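Local atomic coordinates of Crh-like protein 5 (Neosartorya fumigata, PDB entry 6IBU), a protein that cuts chitin and transfers the released chains to 1,6-beta-glucan or to other chitin, cross-linking polysaccharides of the fungal cell wall through its family GH16 catalytic domain. Residues A[53-59]-A[185-191]; A[77-81]-A[134-138]; A[99-103]-A[141-145]; A[33-39]-A[60-66]. Residue numbers count along the deposited sequence, not the author numbering.

Interaction 1. Residues A[53-59]-A[185-191]; sequences VAKQGDA and SWAGGDP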
loop_
_atom_site.group_PDB
_atom_site.type_symbol
_atom_site.label_atom_id
_atom_site.label_comp_id
_atom_site.label_asym_id
_atom_site.label_seq_id
_atom_site.Cartn_x
_atom_site.Cartn_y
_atom_site.Cartn_z
ATOM N N VAL A 53 15.943 -5.173 -2.632
ATOM C CA VAL A 53 15.928 -6.288 -3.617
ATOM C C VAL A 53 17.386 -6.551 -4.034
ATOM O O VAL A 53 17.967 -5.675 -4.708
ATOM C CB VAL A 53 15.019 -5.892 -4.785
ATOM C CG1 VAL A 53 15.067 -6.917 -5.894
ATOM C CG2 VAL A 53 13.594 -5.679 -4.296
ATOM N N ALA A 54 17.996 -7.642 -3.564
ATOM C CA ALA A 54 19.416 -7.963 -3.865
ATOM C C ALA A 54 19.505 -9.195 -4.764
ATOM O O ALA A 54 20.442 -9.243 -5.571
ATOM C CB ALA A 54 20.219 -8.164 -2.603
ATOM N N LYS A 55 18.592 -10.154 -4.625
ATOM C CA LYS A 55 18.618 -11.390 -5.434
ATOM C C LYS A 55 17.186 -11.806 -5.751
ATOM O O LYS A 55 16.251 -11.310 -5.102
ATOM C CB LYS A 55 19.371 -12.497 -4.696
ATOM C CG LYS A 55 18.663 -13.066 -3.471
ATOM C CD LYS A 55 19.642 -13.460 -2.359
ATOM C CE LYS A 55 18.980 -13.950 -1.084
ATOM N NZ LYS A 55 18.595 -12.831 -0.184
ATOM N N GLN A 56 17.034 -12.694 -6.725
ATOM C CA GLN A 56 15.715 -13.160 -7.187
ATOM C C GLN A 56 14.980 -13.728 -5.972
ATOM O O GLN A 56 15.634 -14.361 -5.125
ATOM C CB GLN A 56 15.870 -14.167 -8.321
ATOM C CG GLN A 56 14.537 -14.652 -8.879
ATOM C CD GLN A 56 14.695 -15.588 -10.055
ATOM O OE1 GLN A 56 15.708 -16.256 -10.220
ATOM N NE2 GLN A 56 13.670 -15.672 -10.883
ATOM N N GLY A 57 13.673 -13.477 -5.885
ATOM C CA GLY A 57 12.823 -13.918 -4.767
ATOM C C GLY A 57 12.799 -12.928 -3.611
ATOM O O GLY A 57 11.940 -13.128 -2.746
ATOM N N ASP A 58 13.664 -11.901 -3.598
ATOM C CA ASP A 58 13.694 -10.844 -2.545
ATOM C C ASP A 58 12.469 -9.938 -2.689
ATOM O O ASP A 58 12.336 -9.271 -3.726
ATOM C CB ASP A 58 14.942 -9.958 -2.594
ATOM C CG ASP A 58 16.118 -10.524 -1.823
ATOM O OD1 ASP A 58 16.009 -11.695 -1.377
ATOM O OD2 ASP A 58 17.142 -9.794 -1.681
ATOM N N ALA A 59 11.598 -9.948 -1.686
ATOM C CA ALA A 59 10.352 -9.163 -1.643
ATOM C C ALA A 59 10.124 -8.734 -0.199
ATOM O O ALA A 59 9.122 -9.070 0.428
ATOM C CB ALA A 59 9.222 -9.995 -2.184
ATOM N N SER A 185 9.156 -3.632 -1.346
ATOM C CA SER A 185 9.809 -3.576 -2.668
ATOM C C SER A 185 9.903 -5.005 -3.165
ATOM O O SER A 185 9.910 -5.904 -2.342
ATOM C CB SER A 185 11.148 -2.904 -2.590
ATOM O OG SER A 185 12.025 -3.663 -1.758
ATOM N N TRP A 186 9.951 -5.171 -4.477
ATOM C CA TRP A 186 9.987 -6.488 -5.142
ATOM C C TRP A 186 10.365 -6.295 -6.606
ATOM O O TRP A 186 10.261 -5.182 -7.106
ATOM C CB TRP A 186 8.633 -7.176 -5.014
ATOM C CG TRP A 186 7.473 -6.348 -5.452
ATOM C CD1 TRP A 186 6.922 -5.299 -4.777
ATOM C CD2 TRP A 186 6.664 -6.546 -6.621
ATOM N NE1 TRP A 186 5.838 -4.820 -5.455
ATOM C CE2 TRP A 186 5.644 -5.570 -6.580
ATOM C CE3 TRP A 186 6.679 -7.464 -7.679
ATOM C CZ2 TRP A 186 4.676 -5.462 -7.569
ATOM C CZ3 TRP A 186 5.723 -7.359 -8.664
ATOM C CH2 TRP A 186 4.731 -6.374 -8.602
ATOM N N ALA A 187 10.764 -7.368 -7.267
ATOM C CA ALA A 187 11.158 -7.313 -8.686
ATOM C C ALA A 187 9.930 -7.604 -9.539
ATOM O O ALA A 187 9.622 -8.763 -9.715
ATOM C CB ALA A 187 12.271 -8.288 -8.939
ATOM N N GLY A 188 9.255 -6.576 -10.045
ATOM C CA GLY A 188 8.213 -6.739 -11.071
ATOM C C GLY A 188 8.828 -7.352 -12.307
ATOM O O GLY A 188 8.144 -8.068 -13.024
ATOM N N GLY A 189 10.115 -7.083 -12.519
ATOM C CA GLY A 189 10.884 -7.558 -13.671
ATOM C C GLY A 189 11.613 -8.868 -13.403
ATOM O O GLY A 189 12.581 -9.133 -14.109
ATOM N N ASP A 190 11.196 -9.645 -12.403
ATOM C CA ASP A 190 11.645 -11.041 -12.179
ATOM C C ASP A 190 11.389 -11.813 -13.467
ATOM O O ASP A 190 10.274 -11.771 -13.976
ATOM C CB ASP A 190 10.868 -11.636 -11.005
ATOM C CG ASP A 190 11.355 -12.985 -10.512
ATOM O OD1 ASP A 190 11.591 -13.856 -11.372
ATOM O OD2 ASP A 190 11.419 -13.164 -9.253
ATOM N N PRO A 191 12.391 -12.507 -14.053
ATOM C CA PRO A 191 12.172 -13.287 -15.274
ATOM C C PRO A 191 11.036 -14.318 -15.161
ATOM O O PRO A 191 10.380 -14.606 -16.136
ATOM C CB PRO A 191 13.504 -14.010 -15.496
ATOM C CG PRO A 191 14.525 -13.192 -14.746
ATOM C CD PRO A 191 13.780 -12.566 -13.589
HETATM O O HOH W 1 12.477 -11.621 -7.565
HETATM O O HOH W 2 10.989 -9.920 -5.815
#
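Val53, the last residue of strand 48-53, directs its side chain at the end of strand 179-187: CG2 lies 3.6 Å from Ser185 OG, and CG1 4.4 Å from Ala187 CB. The chain then leaves the sheet in a type II beta turn from Lys55 to Asp58; Asp58 ties it by a salt bridge from its OD1 to Lys55 NZ (3.1 Å) and takes a hydrogen bond at OD2 from Ala54 N (3.0 Å), just ahead of the turn. Gln56 stretches out, chi1 and chi2 both t, so that its NE2 donates to Asp190 OD1 at 2.8 Å. Gly57 takes the turn position with positive phi, which suits glycine, and its N reaches Asp190 OD2 through water 1 (2.8 and 2.5 Å). From Asp58 O, water 2 (2.6 Å) leads on to Ala187 N (2.9 Å). Ala59 closes in, its CB 4.0 Å from Trp186 CB and its CA 3.4 Å from Ser185 O. The indole of Trp186, a chitin-binding residue, leads away from this loop, and its NE1 bonds to Ser88. Apolar packing at the strand end thus gives way to a partly hydrated polar edge, joining the loop to the backbone that bears a substrate-binding tryptophan.

Interaction 2. Residues A[77-81]-A[134-138]; sequences MKAAP and TPQET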
loop_
_atom_site.group_PDB
_atom_site.type_symbol
_atom_site.label_atom_id
_atom_site.label_comp_id
_atom_site.label_asym_id
_atom_site.label_seq_id
_atom_site.Cartn_x
_atom_site.Cartn_y
_atom_site.Cartn_z
ATOM N N MET A 77 8.776 8.108 1.735
ATOM C CA MET A 77 9.447 7.021 0.958
ATOM C C MET A 77 10.317 7.672 -0.116
ATOM O O MET A 77 10.115 8.855 -0.568
ATOM C CB MET A 77 8.469 6.031 0.291
ATOM C CG MET A 77 9.121 5.133 -0.739
ATOM S SD MET A 77 7.969 4.010 -1.358
ATOM C CE MET A 77 6.991 5.057 -2.430
ATOM N N LYS A 78 11.434 7.021 -0.193
ATOM C CA LYS A 78 12.349 7.163 -1.314
ATOM C C LYS A 78 12.342 5.819 -2.006
ATOM O O LYS A 78 12.620 4.836 -1.369
ATOM C CB LYS A 78 13.728 7.595 -0.825
ATOM C CG LYS A 78 14.644 7.883 -2.002
ATOM C CD LYS A 78 15.928 8.542 -1.624
ATOM C CE LYS A 78 16.840 7.516 -0.976
ATOM N NZ LYS A 78 18.257 7.661 -1.390
ATOM N N ALA A 79 11.980 5.787 -3.265
ATOM C CA ALA A 79 11.751 4.523 -3.991
ATOM C C ALA A 79 13.092 3.886 -4.358
ATOM O O ALA A 79 14.088 4.586 -4.506
ATOM C CB ALA A 79 10.913 4.775 -5.209
ATOM N N ALA A 80 13.100 2.571 -4.481
ATOM C CA ALA A 80 14.259 1.810 -4.969
ATOM C C ALA A 80 14.454 2.185 -6.428
ATOM O O ALA A 80 13.490 2.367 -7.166
ATOM C CB ALA A 80 14.025 0.331 -4.779
ATOM N N PRO A 81 15.709 2.368 -6.875
ATOM C CA PRO A 81 15.999 2.489 -8.301
ATOM C C PRO A 81 16.055 1.086 -8.913
ATOM O O PRO A 81 15.827 0.099 -8.193
ATOM C CB PRO A 81 17.373 3.163 -8.324
ATOM C CG PRO A 81 18.028 2.621 -7.071
ATOM C CD PRO A 81 16.922 2.434 -6.047
ATOM N N THR A 134 11.939 12.629 -9.493
ATOM C CA THR A 134 12.965 11.643 -9.089
ATOM C C THR A 134 12.556 10.915 -7.807
ATOM O O THR A 134 13.254 11.025 -6.803
ATOM C CB THR A 134 14.340 12.322 -8.959
ATOM O OG1 THR A 134 14.291 13.311 -7.920
ATOM C CG2 THR A 134 14.815 12.941 -10.259
ATOM N N PRO A 135 11.496 10.075 -7.827
ATOM C CA PRO A 135 11.068 9.360 -6.629
ATOM C C PRO A 135 12.114 8.382 -6.076
ATOM O O PRO A 135 12.066 8.129 -4.912
ATOM C CB PRO A 135 9.802 8.615 -7.056
ATOM C CG PRO A 135 9.867 8.546 -8.551
ATOM C CD PRO A 135 10.664 9.758 -8.998
ATOM N N GLN A 136 13.074 7.935 -6.881
ATOM C CA GLN A 136 14.178 7.038 -6.444
ATOM C C GLN A 136 15.305 7.860 -5.800
ATOM O O GLN A 136 16.140 7.268 -5.180
ATOM C CB GLN A 136 14.766 6.270 -7.629
ATOM C CG GLN A 136 13.741 5.536 -8.467
ATOM C CD GLN A 136 12.940 6.360 -9.450
ATOM O OE1 GLN A 136 13.196 7.540 -9.663
ATOM N NE2 GLN A 136 11.928 5.732 -10.033
ATOM N N GLU A 137 15.351 9.175 -5.942
ATOM C CA GLU A 137 16.561 9.920 -5.530
ATOM C C GLU A 137 16.247 10.849 -4.377
ATOM O O GLU A 137 17.148 11.364 -3.741
ATOM C CB GLU A 137 17.160 10.649 -6.731
ATOM C CG GLU A 137 18.633 10.302 -6.973
ATOM C CD GLU A 137 19.018 9.574 -8.267
ATOM O OE1 GLU A 137 18.112 9.272 -9.095
ATOM O OE2 GLU A 137 20.247 9.323 -8.461
ATOM N N THR A 138 14.999 10.968 -4.042
ATOM C CA THR A 138 14.641 11.925 -2.984
ATOM C C THR A 138 13.440 11.377 -2.230
ATOM O O THR A 138 12.748 10.617 -2.829
ATOM C CB THR A 138 14.225 13.236 -3.624
ATOM O OG1 THR A 138 14.038 14.217 -2.608
ATOM C CG2 THR A 138 12.930 13.065 -4.367
HETATM O O HOH W 3 9.864 8.896 -3.526
#
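Gln136 lies against the chain from Ala79 to Pro81 as it leaves strand 71-78, and of the ten residues it has the most surface covered. Its CG sits 3.4 Å from Ala80 O and its CB 4.1 Å from Pro81 CB, while its CA makes a short CH...O contact of 3.1 Å with Ala79 O. The flexible methylene part thus does the packing, and the amide NE2 is held by the backbone oxygen of Asp107. The one direct hydrogen bond between the segments runs from Ala79 N to Pro135 O, 2.9 Å and nearly straight; the same carbonyl also receives water 3 (2.7 Å), which lies 3.0 Å from Met77 O. Residues 134-138 form a tight turn (Glu137 N to Thr134 O, 2.9 Å) that leaves the Pro135 carbonyl directed at Ala79; the restricted phi of Pro135 (-63°) suits such a bend. Alanine at 79 is small enough for its CB to lie 4.4 Å from Pro135 CB while also touching Val103 of strand 98-105. On the outer side, Lys78 lays its aliphatic chain along the turn, CG 3.4 Å from Thr138 O and CD 3.6 Å from Glu137 C. Polar recognition here is almost wholly a matter of backbone groups, with side chains filling the space around them; the turn leading into strand 140-146 is thereby fastened to the end of its neighbour, strand 71-78.

Interaction 3. Residues A[99-103]-A[141-145]; sequences VDWEV and TYTID
Trp101, Ile144 and Tyr142 carry most of this buried contact between two beta strands of different sheets. Both segments are extended (phi about -95 to -150°, psi about 113 to 161°), and their strands continue at both ends. They run nearly antiparallel, at 159°, with axes 8.8 Å apart at closest approach: too far for backbone pairing, so side chains fill the gap. CA atoms are nearest between Val99 and Ile144 (8.1 Å) and between Trp101 and Tyr142 (7.8 Å). Trp101 (chi1 -59°, chi2 98°) reaches across, its CZ2 3.4 Å from Thr143 O at the ring edge. Tyr142 (chi1 -62°, chi2 -91°) sets its CB over the indole's five-membered ring, 3.7 Å from the centroid in a CH-pi contact, and turns its ring edge to the indole face, the six-membered rings 5.1 Å apart between centroids with planes at 67°. Ile144 (m, t) brings CG1 to 3.4 Å from Trp101 NE1 and CD1 to 3.5 Å from Val99 CG1. Water 4 accepts from Trp101 NE1 (3.0 Å) and donates to Tyr142 O (2.8 Å). Asp100 points away, and Glu102, a chitin-binding residue and by similarity the proton donor, is out of reach of 141-145. Glu98, Asp100 and Glu102 form the E-x-D-x-E motif of GH16, consistent with acids facing the cleft while Val99, Trp101 and Val103 pack into the beta-sandwich core.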
loop_
_atom_site.group_PDB
_atom_site.type_symbol
_atom_site.label_atom_id
_atom_site.label_comp_id
_atom_site.label_asym_id
_atom_site.label_seq_id
_atom_site.Cartn_x
_atom_site.Cartn_y
_atom_site.Cartn_z
ATOM N N VAL A 99 -6.077 0.215 -2.159
ATOM C CA VAL A 99 -5.580 1.518 -2.657
ATOM C C VAL A 99 -4.061 1.437 -2.578
ATOM O O VAL A 99 -3.547 0.997 -1.531
ATOM C CB VAL A 99 -6.130 2.678 -1.812
ATOM C CG1 VAL A 99 -5.535 3.997 -2.247
ATOM C CG2 VAL A 99 -7.647 2.718 -1.858
ATOM N N ASP A 100 -3.359 1.855 -3.620
ATOM C CA ASP A 100 -1.893 1.732 -3.589
ATOM C C ASP A 100 -1.204 2.826 -4.398
ATOM O O ASP A 100 -1.851 3.518 -5.235
ATOM C CB ASP A 100 -1.439 0.334 -3.996
ATOM C CG ASP A 100 -1.630 0.013 -5.453
ATOM O OD1 ASP A 100 -0.892 0.573 -6.270
ATOM O OD2 ASP A 100 -2.496 -0.851 -5.767
ATOM N N TRP A 101 0.076 2.972 -4.061
ATOM C CA TRP A 101 1.121 3.683 -4.827
ATOM C C TRP A 101 2.089 2.630 -5.359
ATOM O O TRP A 101 2.380 1.690 -4.620
ATOM C CB TRP A 101 1.855 4.675 -3.922
ATOM C CG TRP A 101 1.066 5.752 -3.244
ATOM C CD1 TRP A 101 0.601 5.758 -1.965
ATOM C CD2 TRP A 101 0.789 7.063 -3.763
ATOM N NE1 TRP A 101 0.004 6.949 -1.667
ATOM C CE2 TRP A 101 0.117 7.783 -2.750
ATOM C CE3 TRP A 101 1.008 7.684 -4.992
ATOM C CZ2 TRP A 101 -0.318 9.100 -2.937
ATOM C CZ3 TRP A 101 0.584 8.979 -5.178
ATOM C CH2 TRP A 101 -0.058 9.680 -4.157
ATOM N N GLU A 102 2.535 2.743 -6.606
ATOM C CA GLU A 102 3.634 1.898 -7.138
ATOM C C GLU A 102 4.679 2.817 -7.763
ATOM O O GLU A 102 4.322 3.574 -8.642
ATOM C CB GLU A 102 3.131 0.906 -8.183
ATOM C CG GLU A 102 1.963 0.051 -7.723
ATOM C CD GLU A 102 2.317 -0.937 -6.623
ATOM O OE1 GLU A 102 3.408 -1.520 -6.665
ATOM O OE2 GLU A 102 1.511 -1.099 -5.703
ATOM N N VAL A 103 5.929 2.757 -7.326
ATOM C CA VAL A 103 7.045 3.388 -8.077
ATOM C C VAL A 103 7.810 2.287 -8.825
ATOM O O VAL A 103 7.976 1.192 -8.295
ATOM C CB VAL A 103 7.957 4.219 -7.154
ATOM C CG1 VAL A 103 9.107 4.826 -7.925
ATOM C CG2 VAL A 103 7.182 5.313 -6.443
ATOM N N THR A 141 6.314 12.625 0.411
ATOM C CA THR A 141 5.234 12.226 1.323
ATOM C C THR A 141 4.084 11.723 0.464
ATOM O O THR A 141 3.481 12.523 -0.231
ATOM C CB THR A 141 4.825 13.379 2.229
ATOM O OG1 THR A 141 6.005 13.803 2.893
ATOM C CG2 THR A 141 3.781 12.957 3.229
ATOM N N TYR A 142 3.788 10.437 0.551
ATOM C CA TYR A 142 2.671 9.816 -0.192
ATOM C C TYR A 142 1.490 9.692 0.770
ATOM O O TYR A 142 1.584 8.993 1.780
ATOM C CB TYR A 142 3.124 8.492 -0.769
ATOM C CG TYR A 142 4.246 8.607 -1.764
ATOM C CD1 TYR A 142 3.990 8.753 -3.120
ATOM C CD2 TYR A 142 5.569 8.546 -1.348
ATOM C CE1 TYR A 142 5.027 8.847 -4.034
ATOM C CE2 TYR A 142 6.611 8.605 -2.253
ATOM C CZ TYR A 142 6.346 8.750 -3.600
ATOM O OH TYR A 142 7.382 8.831 -4.490
ATOM N N THR A 143 0.408 10.383 0.455
ATOM C CA THR A 143 -0.758 10.511 1.352
ATOM C C THR A 143 -2.005 9.968 0.655
ATOM O O THR A 143 -2.277 10.368 -0.467
ATOM C CB THR A 143 -0.965 11.971 1.751
ATOM O OG1 THR A 143 0.292 12.456 2.220
ATOM C CG2 THR A 143 -2.054 12.131 2.789
ATOM N N ILE A 144 -2.739 9.106 1.341
ATOM C CA ILE A 144 -4.062 8.595 0.895
ATOM C C ILE A 144 -5.091 9.047 1.915
ATOM O O ILE A 144 -4.967 8.630 3.027
ATOM C CB ILE A 144 -4.044 7.070 0.756
ATOM C CG1 ILE A 144 -3.060 6.614 -0.320
ATOM C CG2 ILE A 144 -5.455 6.558 0.492
ATOM C CD1 ILE A 144 -2.828 5.129 -0.358
ATOM N N ASP A 145 -6.007 9.919 1.525
ATOM C CA ASP A 145 -7.176 10.330 2.337
ATOM C C ASP A 145 -8.346 9.448 1.918
ATOM O O ASP A 145 -8.638 9.355 0.741
ATOM C CB ASP A 145 -7.463 11.823 2.205
ATOM C CG ASP A 145 -6.557 12.646 3.125
ATOM O OD1 ASP A 145 -6.861 12.736 4.371
ATOM O OD2 ASP A 145 -5.517 13.162 2.613
HETATM O O HOH W 4 -0.022 6.765 1.293
#

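Interaction 4. Residues A[33-39]-A[60-66]; sequences DQWEVTA and PTIDTDF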
loop_
_atom_site.group_PDB
_atom_site.type_symbol
_atom_site.label_atom_id
_atom_site.label_comp_id
_atom_site.label_asym_id
_atom_site.label_seq_id
_atom_site.Cartn_x
_atom_site.Cartn_y
_atom_site.Cartn_z
ATOM N N ASP A 33 7.243 -2.191 16.174
ATOM C CA ASP A 33 6.410 -2.792 17.243
ATOM C C ASP A 33 5.071 -3.311 16.717
ATOM O O ASP A 33 4.756 -4.461 17.001
ATOM C CB ASP A 33 6.180 -1.782 18.361
ATOM C CG ASP A 33 7.349 -1.761 19.333
ATOM O OD1 ASP A 33 8.249 -2.644 19.201
ATOM O OD2 ASP A 33 7.360 -0.869 20.211
ATOM N N GLN A 34 4.301 -2.497 16.005
ATOM C CA GLN A 34 2.913 -2.864 15.615
ATOM C C GLN A 34 2.910 -3.328 14.158
ATOM O O GLN A 34 1.877 -3.179 13.501
ATOM C CB GLN A 34 1.996 -1.691 15.941
ATOM C CG GLN A 34 2.028 -1.369 17.430
ATOM C CD GLN A 34 1.057 -0.298 17.865
ATOM O OE1 GLN A 34 1.456 0.747 18.394
ATOM N NE2 GLN A 34 -0.231 -0.554 17.664
ATOM N N TRP A 35 4.053 -3.836 13.680
ATOM C CA TRP A 35 4.247 -4.329 12.291
ATOM C C TRP A 35 4.714 -5.785 12.305
ATOM O O TRP A 35 5.367 -6.196 13.280
ATOM C CB TRP A 35 5.263 -3.461 11.549
ATOM C CG TRP A 35 4.873 -2.031 11.352
ATOM C CD1 TRP A 35 4.945 -1.023 12.263
ATOM C CD2 TRP A 35 4.412 -1.430 10.129
ATOM N NE1 TRP A 35 4.545 0.156 11.698
ATOM C CE2 TRP A 35 4.205 -0.064 10.394
ATOM C CE3 TRP A 35 4.132 -1.913 8.849
ATOM C CZ2 TRP A 35 3.722 0.819 9.435
ATOM C CZ3 TRP A 35 3.674 -1.042 7.891
ATOM C CH2 TRP A 35 3.467 0.304 8.187
ATOM N N GLU A 36 4.386 -6.527 11.257
ATOM C CA GLU A 36 4.837 -7.922 11.020
ATOM C C GLU A 36 5.767 -7.854 9.805
ATOM O O GLU A 36 5.348 -7.208 8.821
ATOM C CB GLU A 36 3.585 -8.804 10.885
ATOM C CG GLU A 36 3.732 -10.071 10.045
ATOM C CD GLU A 36 2.410 -10.721 9.605
ATOM O OE1 GLU A 36 1.353 -10.024 9.637
ATOM O OE2 GLU A 36 2.412 -11.938 9.228
ATOM N N VAL A 37 6.998 -8.358 9.933
ATOM C CA VAL A 37 7.921 -8.497 8.787
ATOM C C VAL A 37 7.517 -9.776 8.135
ATOM O O VAL A 37 7.768 -10.913 8.523
ATOM C CB VAL A 37 9.410 -8.540 9.072
ATOM C CG1 VAL A 37 10.181 -8.718 7.762
ATOM C CG2 VAL A 37 9.864 -7.304 9.825
ATOM N N THR A 38 6.805 -9.518 7.140
ATOM C CA THR A 38 5.973 -10.600 6.698
ATOM C C THR A 38 6.651 -11.309 5.527
ATOM O O THR A 38 6.193 -12.346 5.169
ATOM C CB THR A 38 4.646 -9.942 6.464
ATOM O OG1 THR A 38 3.743 -10.935 6.001
ATOM C CG2 THR A 38 4.791 -8.827 5.460
ATOM N N ALA A 39 7.700 -10.761 4.947
ATOM C CA ALA A 39 8.596 -11.512 4.034
ATOM C C ALA A 39 9.923 -10.784 4.018
ATOM O O ALA A 39 9.907 -9.550 4.197
ATOM C CB ALA A 39 8.013 -11.615 2.658
ATOM N N PRO A 60 11.061 -7.978 0.385
ATOM C CA PRO A 60 10.903 -7.511 1.757
ATOM C C PRO A 60 9.621 -6.680 1.925
ATOM O O PRO A 60 9.371 -5.810 1.129
ATOM C CB PRO A 60 12.145 -6.642 2.004
ATOM C CG PRO A 60 12.611 -6.272 0.608
ATOM C CD PRO A 60 12.282 -7.480 -0.246
ATOM N N THR A 61 8.841 -7.004 2.950
ATOM C CA THR A 61 7.510 -6.409 3.202
ATOM C C THR A 61 7.285 -6.229 4.698
ATOM O O THR A 61 7.728 -7.081 5.459
ATOM C CB THR A 61 6.394 -7.298 2.646
ATOM O OG1 THR A 61 6.767 -7.748 1.349
ATOM C CG2 THR A 61 5.084 -6.562 2.533
ATOM N N ILE A 62 6.584 -5.167 5.083
ATOM C CA ILE A 62 6.027 -5.021 6.449
ATOM C C ILE A 62 4.538 -4.715 6.313
ATOM O O ILE A 62 4.165 -3.986 5.387
ATOM C CB ILE A 62 6.786 -3.959 7.267
ATOM C CG1 ILE A 62 6.709 -2.562 6.653
ATOM C CG2 ILE A 62 8.232 -4.384 7.488
ATOM C CD1 ILE A 62 7.215 -1.486 7.596
ATOM N N ASP A 63 3.724 -5.339 7.164
ATOM C CA ASP A 63 2.271 -5.086 7.316
ATOM C C ASP A 63 2.017 -4.548 8.724
ATOM O O ASP A 63 2.653 -5.052 9.670
ATOM C CB ASP A 63 1.468 -6.376 7.217
ATOM C CG ASP A 63 1.384 -6.969 5.835
ATOM O OD1 ASP A 63 1.663 -6.235 4.878
ATOM O OD2 ASP A 63 1.010 -8.158 5.739
ATOM N N THR A 64 1.094 -3.603 8.874
ATOM C CA THR A 64 0.566 -3.201 10.196
ATOM C C THR A 64 -0.168 -4.406 10.784
ATOM O O THR A 64 -0.832 -5.129 10.042
ATOM C CB THR A 64 -0.321 -1.953 10.116
ATOM O OG1 THR A 64 -1.376 -2.143 9.174
ATOM C CG2 THR A 64 0.462 -0.715 9.752
ATOM N N ASP A 65 -0.000 -4.634 12.076
ATOM C CA ASP A 65 -0.757 -5.663 12.837
ATOM C C ASP A 65 -2.242 -5.293 12.804
ATOM O O ASP A 65 -3.064 -6.194 12.685
ATOM C CB ASP A 65 -0.291 -5.748 14.292
ATOM C CG ASP A 65 1.062 -6.391 14.497
ATOM O OD1 ASP A 65 1.570 -7.062 13.558
ATOM O OD2 ASP A 65 1.611 -6.197 15.596
ATOM N N PHE A 66 -2.545 -4.000 12.825
ATOM C CA PHE A 66 -3.909 -3.439 12.928
ATOM C C PHE A 66 -4.451 -3.076 11.547
ATOM O O PHE A 66 -3.679 -2.925 10.580
ATOM C CB PHE A 66 -3.895 -2.181 13.798
ATOM C CG PHE A 66 -2.850 -1.183 13.370
ATOM C CD1 PHE A 66 -3.114 -0.259 12.374
ATOM C CD2 PHE A 66 -1.588 -1.186 13.945
ATOM C CE1 PHE A 66 -2.163 0.673 11.997
ATOM C CE2 PHE A 66 -0.628 -0.263 13.554
ATOM C CZ PHE A 66 -0.920 0.673 12.590
HETATM O O HOH W 5 -0.100 -10.779 7.554
#
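Five backbone hydrogen bonds join the two segments as an antiparallel pair. Glu36 and Asp63 exchange two of them, Glu36 N to Asp63 O at 2.8 Å and Asp63 N to Glu36 O at 3.0 Å, and Asp65 N reaches Gln34 O at 2.8 Å. Further along, Thr38 N donates to Thr61 O (3.1 Å) and Thr61 N to Ala39 O (3.0 Å); the register slips by one residue between Val37 and Ala39, a beta bulge in which Thr38, with a psi of -11°, is the extra residue. The carboxylates of Glu36 and Asp63 lie on the same face, OE1 and OD2 4.3 Å apart. Water 5 donates to Glu36 OE1 (2.6 Å) and weakly to Asp63 OD2 (3.4 Å), and Asp63 is balanced by a salt bridge to Arg182, which binds chitin. Trp35 lies on the other side of the strands. Its six-membered ring is clasped between two CH-pi contacts, Ile62 CD1 at 3.8 Å from the centroid over one face and Thr64 CG2 at 3.5 Å over the opposite one, and its NE1 bonds to Tyr22. Beta-branched residues suit both the extended backbone and this clasp. Val37 CG2, 4.1 Å from Ile62 CG2, lies at the exposed margin. The pair is thus two-faced: Trp35, Ile62 and Thr64 turn to the sandwich interior, opposite a polar side on which Asp63 holds Arg182.

Interactions 1, 3 and 4 all reach one seven-stranded sheet; interaction 2 joins the end of strand 71-78 to the turn before strand 140-146 in the facing sheet, and interaction 3 bridges the two sheets. Segments 53-59 and 60-66 follow each other directly at Ala59 and Pro60, and Ser185 O lies 3.5 Å from Pro60 CD. Interactions 2 and 3, centres 14 Å apart, share one apolar core: Ala79 CB is 3.3 Å from Val103 CG1, and Met77 CE 3.6 Å from Tyr142 CE2. The chitin site draws on several of them: Trp186 of interaction 1 has CZ2 4.2 Å from OE1 of Glu102 in interaction 3, and Asp63 of interaction 4 holds Arg182.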